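Local coordinates for SAM-dependent methyltransferase (Exiguobacterium sibiricum 255-15, PDB 3D2L), which probably transfers a methyl group from S-adenosylmethionine to an acceptor substrate, at residues S106-Q111 with D136-Y141; R199-P202 with T208-R211; T145-K150 with V174-T179. One frame throughout, in Å; residues are numbered along the deposited sequence. Where two conformers were deposited one is given.

Contact 1: S106-Q111 with D136-Y141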
loop_
_atom_site.group_PDB
_atom_site.type_symbol
_atom_site.label_atom_id
_atom_site.label_comp_id
_atom_site.label_asym_id
_atom_site.label_seq_id
_atom_site.Cartn_x
_atom_site.Cartn_y
_atom_site.Cartn_z
ATOM N N SER A 106 -2.593 -0.243 0.712
ATOM C CA SER A 106 -2.562 1.204 0.616
ATOM C C SER A 106 -3.818 1.750 -0.075
ATOM O O SER A 106 -4.309 2.849 0.249
ATOM C CB SER A 106 -1.346 1.631 -0.177
ATOM O OG SER A 106 -1.243 3.026 -0.120
ATOM N N LEU A 107 -4.339 0.990 -1.039
ATOM C CA LEU A 107 -5.541 1.426 -1.762
ATOM C C LEU A 107 -6.704 1.513 -0.832
ATOM O O LEU A 107 -7.625 2.323 -1.040
ATOM C CB LEU A 107 -5.854 0.477 -2.948
ATOM C CG LEU A 107 -6.908 1.040 -3.915
ATOM C CD1 LEU A 107 -6.399 2.108 -4.855
ATOM C CD2 LEU A 107 -7.482 -0.151 -4.685
ATOM N N ASN A 108 -6.698 0.685 0.220
ATOM C CA ASN A 108 -7.795 0.702 1.189
ATOM C C ASN A 108 -7.954 1.958 2.060
ATOM O O ASN A 108 -8.975 2.114 2.727
ATOM C CB ASN A 108 -7.806 -0.573 2.064
ATOM C CG ASN A 108 -8.150 -1.818 1.299
ATOM O OD1 ASN A 108 -7.328 -2.731 1.212
ATOM N ND2 ASN A 108 -9.298 -1.830 0.649
ATOM N N TYR A 109 -6.984 2.865 2.037
ATOM C CA TYR A 109 -7.080 4.109 2.766
ATOM C C TYR A 109 -8.031 5.084 2.086
ATOM O O TYR A 109 -8.475 6.012 2.710
ATOM C CB TYR A 109 -5.710 4.739 2.986
ATOM C CG TYR A 109 -4.900 3.955 4.005
ATOM C CD1 TYR A 109 -5.139 4.062 5.371
ATOM C CD2 TYR A 109 -3.852 3.168 3.586
ATOM C CE1 TYR A 109 -4.357 3.296 6.301
ATOM C CE2 TYR A 109 -3.098 2.423 4.465
ATOM C CZ TYR A 109 -3.349 2.491 5.813
ATOM O OH TYR A 109 -2.562 1.716 6.625
ATOM N N LEU A 110 -8.383 4.826 0.821
ATOM C CA LEU A 110 -9.343 5.657 0.124
ATOM C C LEU A 110 -10.644 5.557 0.842
ATOM O O LEU A 110 -10.979 4.497 1.341
ATOM C CB LEU A 110 -9.499 5.240 -1.333
ATOM C CG LEU A 110 -8.185 5.435 -2.125
ATOM C CD1 LEU A 110 -8.316 4.944 -3.583
ATOM C CD2 LEU A 110 -7.782 6.894 -2.051
ATOM N N GLN A 111 -11.413 6.641 0.842
ATOM C CA GLN A 111 -12.629 6.666 1.634
ATOM C C GLN A 111 -13.931 6.490 0.891
ATOM O O GLN A 111 -14.905 6.050 1.490
ATOM C CB GLN A 111 -12.658 7.969 2.446
ATOM C CG GLN A 111 -11.464 8.035 3.419
ATOM C CD GLN A 111 -11.591 9.131 4.465
ATOM O OE1 GLN A 111 -12.518 9.969 4.420
ATOM N NE2 GLN A 111 -10.641 9.151 5.405
ATOM N N ASP A 136 -3.012 -4.875 -3.977
ATOM C CA ASP A 136 -3.558 -5.875 -3.062
ATOM C C ASP A 136 -4.372 -5.143 -2.002
ATOM O O ASP A 136 -4.007 -4.020 -1.554
ATOM C CB ASP A 136 -2.464 -6.729 -2.417
ATOM C CG ASP A 136 -1.418 -5.887 -1.690
ATOM O OD1 ASP A 136 -0.558 -5.260 -2.361
ATOM O OD2 ASP A 136 -1.443 -5.896 -0.445
ATOM N N VAL A 137 -5.494 -5.767 -1.636
ATOM C CA VAL A 137 -6.453 -5.171 -0.697
ATOM C C VAL A 137 -6.975 -6.184 0.283
ATOM O O VAL A 137 -6.846 -7.391 0.076
ATOM C CB VAL A 137 -7.691 -4.540 -1.431
ATOM C CG1 VAL A 137 -7.322 -3.235 -2.166
ATOM C CG2 VAL A 137 -8.362 -5.535 -2.380
ATOM N N HIS A 138 -7.553 -5.684 1.368
ATOM C CA HIS A 138 -8.207 -6.534 2.326
ATOM C C HIS A 138 -9.439 -7.163 1.691
ATOM O O HIS A 138 -10.098 -6.545 0.870
ATOM C CB HIS A 138 -8.684 -5.741 3.562
ATOM C CG HIS A 138 -7.592 -5.001 4.270
ATOM N ND1 HIS A 138 -6.403 -5.598 4.617
ATOM C CD2 HIS A 138 -7.522 -3.725 4.722
ATOM C CE1 HIS A 138 -5.656 -4.733 5.272
ATOM N NE2 HIS A 138 -6.311 -3.585 5.351
ATOM N N SER A 139 -9.726 -8.394 2.096
ATOM C CA SER A 139 -10.923 -9.073 1.692
ATOM C C SER A 139 -11.993 -8.654 2.665
ATOM O O SER A 139 -11.662 -8.216 3.781
ATOM C CB SER A 139 -10.743 -10.560 1.843
ATOM O OG SER A 139 -10.468 -10.864 3.204
ATOM N N PRO A 140 -13.277 -8.771 2.263
ATOM C CA PRO A 140 -14.396 -8.567 3.201
ATOM C C PRO A 140 -14.272 -9.444 4.467
ATOM O O PRO A 140 -14.546 -8.973 5.571
ATOM C CB PRO A 140 -15.608 -8.983 2.371
ATOM C CG PRO A 140 -15.220 -8.676 1.001
ATOM C CD PRO A 140 -13.774 -9.047 0.904
ATOM N N TYR A 141 -13.817 -10.685 4.313
ATOM C CA TYR A 141 -13.633 -11.611 5.437
ATOM C C TYR A 141 -12.673 -11.078 6.502
ATOM O O TYR A 141 -12.937 -11.213 7.698
ATOM C CB TYR A 141 -13.139 -12.968 4.911
ATOM C CG TYR A 141 -12.910 -14.021 5.973
ATOM C CD1 TYR A 141 -13.977 -14.747 6.501
ATOM C CD2 TYR A 141 -11.637 -14.307 6.428
ATOM C CE1 TYR A 141 -13.770 -15.707 7.465
ATOM C CE2 TYR A 141 -11.425 -15.262 7.401
ATOM C CZ TYR A 141 -12.490 -15.956 7.908
ATOM O OH TYR A 141 -12.279 -16.915 8.859
HETATM O O HOH W 1 -3.319 -1.543 -2.011
#

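Contact 2: R199-P202 with T208-R211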
loop_
_atom_site.group_PDB
_atom_site.type_symbol
_atom_site.label_atom_id
_atom_site.label_comp_id
_atom_site.label_asym_id
_atom_site.label_seq_id
_atom_site.Cartn_x
_atom_site.Cartn_y
_atom_site.Cartn_z
ATOM N N ARG A 199 -11.233 1.006 4.051
ATOM C CA ARG A 199 -12.454 0.495 3.535
ATOM C C ARG A 199 -12.160 -0.412 2.343
ATOM O O ARG A 199 -11.252 -0.171 1.518
ATOM C CB ARG A 199 -13.397 1.660 3.133
ATOM C CG ARG A 199 -14.722 1.231 2.564
ATOM C CD ARG A 199 -15.535 2.449 2.220
ATOM N NE ARG A 199 -16.835 2.067 1.695
ATOM C CZ ARG A 199 -17.726 2.933 1.268
ATOM N NH1 ARG A 199 -17.479 4.237 1.336
ATOM N NH2 ARG A 199 -18.884 2.488 0.808
ATOM N N THR A 200 -12.915 -1.494 2.278
ATOM C CA THR A 200 -12.785 -2.410 1.191
ATOM C C THR A 200 -14.156 -2.720 0.592
ATOM O O THR A 200 -15.208 -2.204 1.054
ATOM C CB THR A 200 -11.938 -3.661 1.590
ATOM O OG1 THR A 200 -11.341 -4.212 0.415
ATOM C CG2 THR A 200 -12.792 -4.728 2.348
ATOM N N TYR A 201 -14.111 -3.491 -0.486
ATOM C CA TYR A 201 -15.249 -3.890 -1.283
ATOM C C TYR A 201 -15.067 -5.342 -1.737
ATOM O O TYR A 201 -13.919 -5.877 -1.739
ATOM C CB TYR A 201 -15.353 -2.989 -2.534
ATOM C CG TYR A 201 -15.465 -1.518 -2.198
ATOM C CD1 TYR A 201 -14.317 -0.714 -2.085
ATOM C CD2 TYR A 201 -16.707 -0.929 -1.977
ATOM C CE1 TYR A 201 -14.417 0.619 -1.742
ATOM C CE2 TYR A 201 -16.812 0.416 -1.683
ATOM C CZ TYR A 201 -15.662 1.181 -1.555
ATOM O OH TYR A 201 -15.761 2.526 -1.233
ATOM N N PRO A 202 -16.188 -6.017 -2.074
ATOM C CA PRO A 202 -16.047 -7.337 -2.681
ATOM C C PRO A 202 -15.174 -7.227 -3.949
ATOM O O PRO A 202 -15.215 -6.217 -4.634
ATOM C CB PRO A 202 -17.486 -7.716 -3.027
ATOM C CG PRO A 202 -18.321 -6.971 -2.035
ATOM C CD PRO A 202 -17.602 -5.661 -1.847
ATOM N N THR A 208 -15.182 -4.328 -11.597
ATOM C CA THR A 208 -16.050 -3.421 -12.367
ATOM C C THR A 208 -15.443 -2.053 -12.586
ATOM O O THR A 208 -15.491 -1.508 -13.672
ATOM C CB THR A 208 -17.418 -3.260 -11.659
ATOM O OG1 THR A 208 -18.073 -4.523 -11.685
ATOM C CG2 THR A 208 -18.280 -2.245 -12.382
ATOM N N TRP A 209 -14.896 -1.480 -11.526
ATOM C CA TRP A 209 -14.246 -0.193 -11.597
ATOM C C TRP A 209 -13.044 -0.230 -12.482
ATOM O O TRP A 209 -12.818 0.714 -13.230
ATOM C CB TRP A 209 -13.853 0.305 -10.192
ATOM C CG TRP A 209 -15.021 0.704 -9.293
ATOM C CD1 TRP A 209 -16.226 1.206 -9.689
ATOM C CD2 TRP A 209 -15.041 0.702 -7.866
ATOM N NE1 TRP A 209 -17.009 1.479 -8.588
ATOM C CE2 TRP A 209 -16.295 1.191 -7.460
ATOM C CE3 TRP A 209 -14.125 0.296 -6.888
ATOM C CZ2 TRP A 209 -16.652 1.280 -6.123
ATOM C CZ3 TRP A 209 -14.461 0.412 -5.577
ATOM C CH2 TRP A 209 -15.701 0.910 -5.195
ATOM N N LEU A 210 -12.240 -1.287 -12.385
ATOM C CA LEU A 210 -11.092 -1.443 -13.274
ATOM C C LEU A 210 -11.517 -1.431 -14.745
ATOM O O LEU A 210 -10.920 -0.732 -15.539
ATOM C CB LEU A 210 -10.297 -2.706 -12.963
ATOM C CG LEU A 210 -9.416 -2.614 -11.701
ATOM C CD1 LEU A 210 -8.985 -4.022 -11.228
ATOM C CD2 LEU A 210 -8.219 -1.631 -11.907
ATOM N N ARG A 211 -12.532 -2.216 -15.089
ATOM C CA ARG A 211 -13.062 -2.214 -16.464
ATOM C C ARG A 211 -13.605 -0.829 -16.867
ATOM O O ARG A 211 -13.366 -0.389 -17.984
ATOM C CB ARG A 211 -14.132 -3.279 -16.603
ATOM C CG ARG A 211 -13.567 -4.675 -16.461
ATOM C CD ARG A 211 -14.686 -5.699 -16.417
ATOM N NE ARG A 211 -14.154 -7.042 -16.188
ATOM C CZ ARG A 211 -14.856 -8.068 -15.711
ATOM N NH1 ARG A 211 -16.128 -7.947 -15.386
ATOM N NH2 ARG A 211 -14.252 -9.232 -15.567
#

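Contact 3: T145-K150 with V174-T179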
loop_
_atom_site.group_PDB
_atom_site.type_symbol
_atom_site.label_atom_id
_atom_site.label_comp_id
_atom_site.label_asym_id
_atom_site.label_seq_id
_atom_site.Cartn_x
_atom_site.Cartn_y
_atom_site.Cartn_z
ATOM N N THR A 145 -13.336 -10.243 10.507
ATOM C CA THR A 145 -12.637 -11.052 11.521
ATOM C C THR A 145 -11.517 -10.299 12.270
ATOM O O THR A 145 -11.716 -9.871 13.407
ATOM C CB THR A 145 -12.081 -12.392 10.923
ATOM O OG1 THR A 145 -11.128 -12.108 9.896
ATOM C CG2 THR A 145 -13.218 -13.287 10.359
ATOM N N LEU A 146 -10.366 -10.107 11.614
ATOM C CA LEU A 146 -9.169 -9.497 12.219
ATOM C C LEU A 146 -9.316 -8.021 12.593
ATOM O O LEU A 146 -8.585 -7.527 13.460
ATOM C CB LEU A 146 -7.940 -9.671 11.293
ATOM C CG LEU A 146 -7.529 -11.127 11.020
ATOM C CD1 LEU A 146 -6.433 -11.197 9.972
ATOM C CD2 LEU A 146 -7.097 -11.821 12.313
ATOM N N PHE A 147 -10.262 -7.331 11.952
ATOM C CA PHE A 147 -10.508 -5.928 12.256
ATOM C C PHE A 147 -11.845 -5.728 12.936
ATOM O O PHE A 147 -12.322 -4.609 12.999
ATOM C CB PHE A 147 -10.448 -5.073 10.994
ATOM C CG PHE A 147 -9.081 -5.038 10.320
ATOM C CD1 PHE A 147 -7.908 -5.092 11.061
ATOM C CD2 PHE A 147 -8.992 -4.850 8.952
ATOM C CE1 PHE A 147 -6.649 -5.040 10.421
ATOM C CE2 PHE A 147 -7.768 -4.766 8.330
ATOM C CZ PHE A 147 -6.612 -4.851 9.059
ATOM N N ASN A 148 -12.418 -6.804 13.465
ATOM C CA ASN A 148 -13.729 -6.771 14.120
ATOM C C ASN A 148 -13.622 -6.708 15.655
ATOM O O ASN A 148 -13.938 -7.674 16.355
ATOM C CB ASN A 148 -14.522 -7.996 13.691
ATOM C CG ASN A 148 -16.015 -7.872 13.981
ATOM O OD1 ASN A 148 -16.479 -6.904 14.589
ATOM N ND2 ASN A 148 -16.775 -8.855 13.524
ATOM N N GLY A 149 -13.189 -5.553 16.158
ATOM C CA GLY A 149 -13.025 -5.336 17.601
ATOM C C GLY A 149 -11.828 -6.054 18.207
ATOM O O GLY A 149 -11.955 -6.700 19.247
ATOM N N LYS A 150 -10.685 -5.989 17.530
ATOM C CA LYS A 150 -9.451 -6.619 17.994
ATOM C C LYS A 150 -8.419 -5.617 18.521
ATOM O O LYS A 150 -8.371 -4.455 18.112
ATOM C CB LYS A 150 -8.819 -7.410 16.866
ATOM C CG LYS A 150 -9.698 -8.556 16.320
ATOM C CD LYS A 150 -10.010 -9.601 17.403
ATOM C CE LYS A 150 -10.824 -10.790 16.891
ATOM N NZ LYS A 150 -12.139 -10.383 16.368
ATOM N N VAL A 174 -13.046 -0.072 8.520
ATOM C CA VAL A 174 -12.368 -0.255 9.801
ATOM C C VAL A 174 -11.797 1.090 10.203
ATOM O O VAL A 174 -11.403 1.884 9.337
ATOM C CB VAL A 174 -11.219 -1.322 9.724
ATOM C CG1 VAL A 174 -10.240 -0.949 8.665
ATOM C CG2 VAL A 174 -10.430 -1.446 11.018
ATOM N N VAL A 175 -11.831 1.356 11.514
ATOM C CA VAL A 175 -11.209 2.517 12.139
ATOM C C VAL A 175 -10.060 1.938 12.959
ATOM O O VAL A 175 -10.279 1.103 13.830
ATOM C CB VAL A 175 -12.186 3.285 13.092
ATOM C CG1 VAL A 175 -11.487 4.462 13.739
ATOM C CG2 VAL A 175 -13.413 3.755 12.347
ATOM N N HIS A 176 -8.828 2.313 12.623
ATOM C CA HIS A 176 -7.649 1.873 13.372
ATOM C C HIS A 176 -7.247 2.979 14.318
ATOM O O HIS A 176 -6.803 4.040 13.861
ATOM C CB HIS A 176 -6.453 1.635 12.436
ATOM C CG HIS A 176 -6.723 0.630 11.370
ATOM N ND1 HIS A 176 -7.038 -0.682 11.644
ATOM C CD2 HIS A 176 -6.706 0.743 10.017
ATOM C CE1 HIS A 176 -7.216 -1.331 10.504
ATOM N NE2 HIS A 176 -6.991 -0.494 9.504
ATOM N N GLU A 177 -7.408 2.753 15.624
ATOM C CA GLU A 177 -7.005 3.739 16.634
ATOM C C GLU A 177 -5.656 3.324 17.140
ATOM O O GLU A 177 -5.527 2.317 17.815
ATOM C CB GLU A 177 -8.011 3.824 17.768
ATOM C CG GLU A 177 -9.361 4.338 17.309
ATOM C CD GLU A 177 -9.413 5.832 17.091
ATOM O OE1 GLU A 177 -8.342 6.476 16.952
ATOM O OE2 GLU A 177 -10.550 6.372 17.086
ATOM N N LEU A 178 -4.647 4.109 16.773
ATOM C CA LEU A 178 -3.277 3.845 17.150
ATOM C C LEU A 178 -2.782 4.792 18.226
ATOM O O LEU A 178 -3.103 5.984 18.213
ATOM C CB LEU A 178 -2.355 3.993 15.948
ATOM C CG LEU A 178 -2.087 2.809 15.029
ATOM C CD1 LEU A 178 -1.221 1.754 15.761
ATOM C CD2 LEU A 178 -3.377 2.242 14.553
ATOM N N THR A 179 -1.998 4.243 19.154
ATOM C CA THR A 179 -1.304 5.032 20.169
ATOM C C THR A 179 0.136 4.538 20.145
ATOM O O THR A 179 0.359 3.357 20.286
ATOM C CB THR A 179 -1.896 4.881 21.563
ATOM O OG1 THR A 179 -3.171 5.533 21.602
ATOM C CG2 THR A 179 -0.993 5.570 22.653
#

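Contact 1: S106-Q111 with D136-Y141
Asn108 reaches across from the short 3-10 turn 107-109 and meets Val137 and His138 at the end of strand 131-138. Its OD1 accepts the backbone N-H of His138, with OD1 and N 3.0 Å apart and an N-H...O angle of 162°. The bond is nearly straight at the hydrogen, although the donor stands 29° out of the amide's carbonyl plane. With CG anti to the carbonyl carbon (chi1 -68°), the amide lies across the Val137 side chain at about a right angle. The fit is tight here: Asn108 OD1 comes within 3.2 Å of both CA and CB of Val137, and ND2 lies 3.7 Å from Val137 CG1. The other end of the amide is also held, ND2 donating to Arg199 O, which fixes the amide's rotation. Replacing Asn108 by an alanine is likely to leave the His138 N-H and the Arg199 carbonyl without their mates and to open a gap over Val137. The His138 ring only brushes this amide, CD2 being 3.7 Å from Asn108 OD1, and its NE2 is hydrogen-bonded instead to Gln198 OE1. Beside this grip the packing slackens. Leu107 CD2 touches Val137 CG1 at 4.0 Å, and nearer the start of the turn a water takes the place of direct contact, accepting from Leu107 N and donating to Asp136 O at 2.6 Å. Farther out the segments diverge, and Tyr109 and Gln111 are exposed to solvent. Tyr206 of helix 203-212 packs on Leu107, Asn108 and Val137. The arrangement ties the loop after strand 97-102 to the C-terminal end of its parallel neighbour, strand 131-138, at the sheet edge where Rossmann-like class I methyltransferases generally place their cofactor and substrate sites.

Contact 2: R199-P202 with T208-R211
Trp209 and Tyr201 make this contact between them, a T-shaped pair in which the indole edge points into the phenol face. Trp209 CH2 stands 3.5 Å above the Tyr201 plane, over its centre. The planes meet at 80° and the centroids of the Tyr201 ring and the Trp209 six-membered ring are 4.8 Å apart. CH2 is almost equally far from all six carbons of the phenol ring, while the neighbouring CZ3 leans toward one side and comes within 3.7 Å of Tyr201 CD1. Trp209 begins the last turn of helix 203-212 and Tyr201 lies just ahead of that helix, their CA atoms 11.0 Å apart, a gap spanned by the two side chains. In both residues CG is anti to the carbonyl carbon (chi1 -57° in Tyr201, -70° in Trp209), which sends each ring toward the other. Glu113, at the start of helix 113-126, touches both rings, and Val116 and Phe120 pack on the indole. At the far end of the phenol, Tyr201 OH lies over the centre of the Arg199 guanidinium face. No hydrogen bond crosses between the segments; the approach implies apolar packing, with the weakly positive C-H edge of the indole probably drawn to the pi face of the phenol.

Contact 3: T145-K150 with V174-T179
A type I turn from Thr145 to Asn148, closed by Asn148 N to Thr145 O at 3.1 Å, brings Phe147 up to strand 173-183, Phe147 CA 6.5 Å from Val174 CA. Val174 and His176, two residues apart on the strand, both meet the Phe147 side chain. Val174 CG2 presses on Phe147 CB at 3.6 Å, with CG1 near CD2 of the ring. His176 comes over a ring face, its CE1 3.7 Å above the centre, in an edge-to-face pair with planes at 76°. The His176 CG lies anti to the carbonyl carbon (chi1 -58°), which swings the imidazole toward the phenyl ring, and its NE2 is hydrogen-bonded to Gln198 OE1, as is His138 NE2. His138 also meets Phe147 edge-to-face, while Trp163 and Ala165 add further packing. Away from the strand, Lys150 folds back over the turn, NZ donating to Thr145 O at 3.0 Å and weakly to Asn148 O. Lys150 NZ and Asn148 N grip Thr145 O from opposite faces of its carbonyl plane. Gly149 and Lys150, both facing Ala165, form a G1 beta bulge as the chain enters strand 150-155. Thus a type I turn sets an aromatic side chain on an antiparallel four-stranded sheet beside the Rossmann-like methyltransferase core.

How the contacts relate
All three contacts bury the residues that touch, but differ in depth and chemistry. The centre of contact 1 lies about 9 Å from the centre of the chain, those of contacts 2 and 3 about 16 and 17 Å. In contact 1 a direct hydrogen bond and a bridging water cross between the segments; contacts 2 and 3 each rely on an edge-to-face ring pair. Contact 1 touches both of the others: His138 O lies 2.7 Å from Thr200 OG1 of contact 2, and His138 NE2 packs 3.5 Å from Phe147 CE2 of contact 3. Contacts 2 and 3 do not touch. Contact 1 thus lies where the main mixed sheet, helix 203-212 and the antiparallel sheet meet.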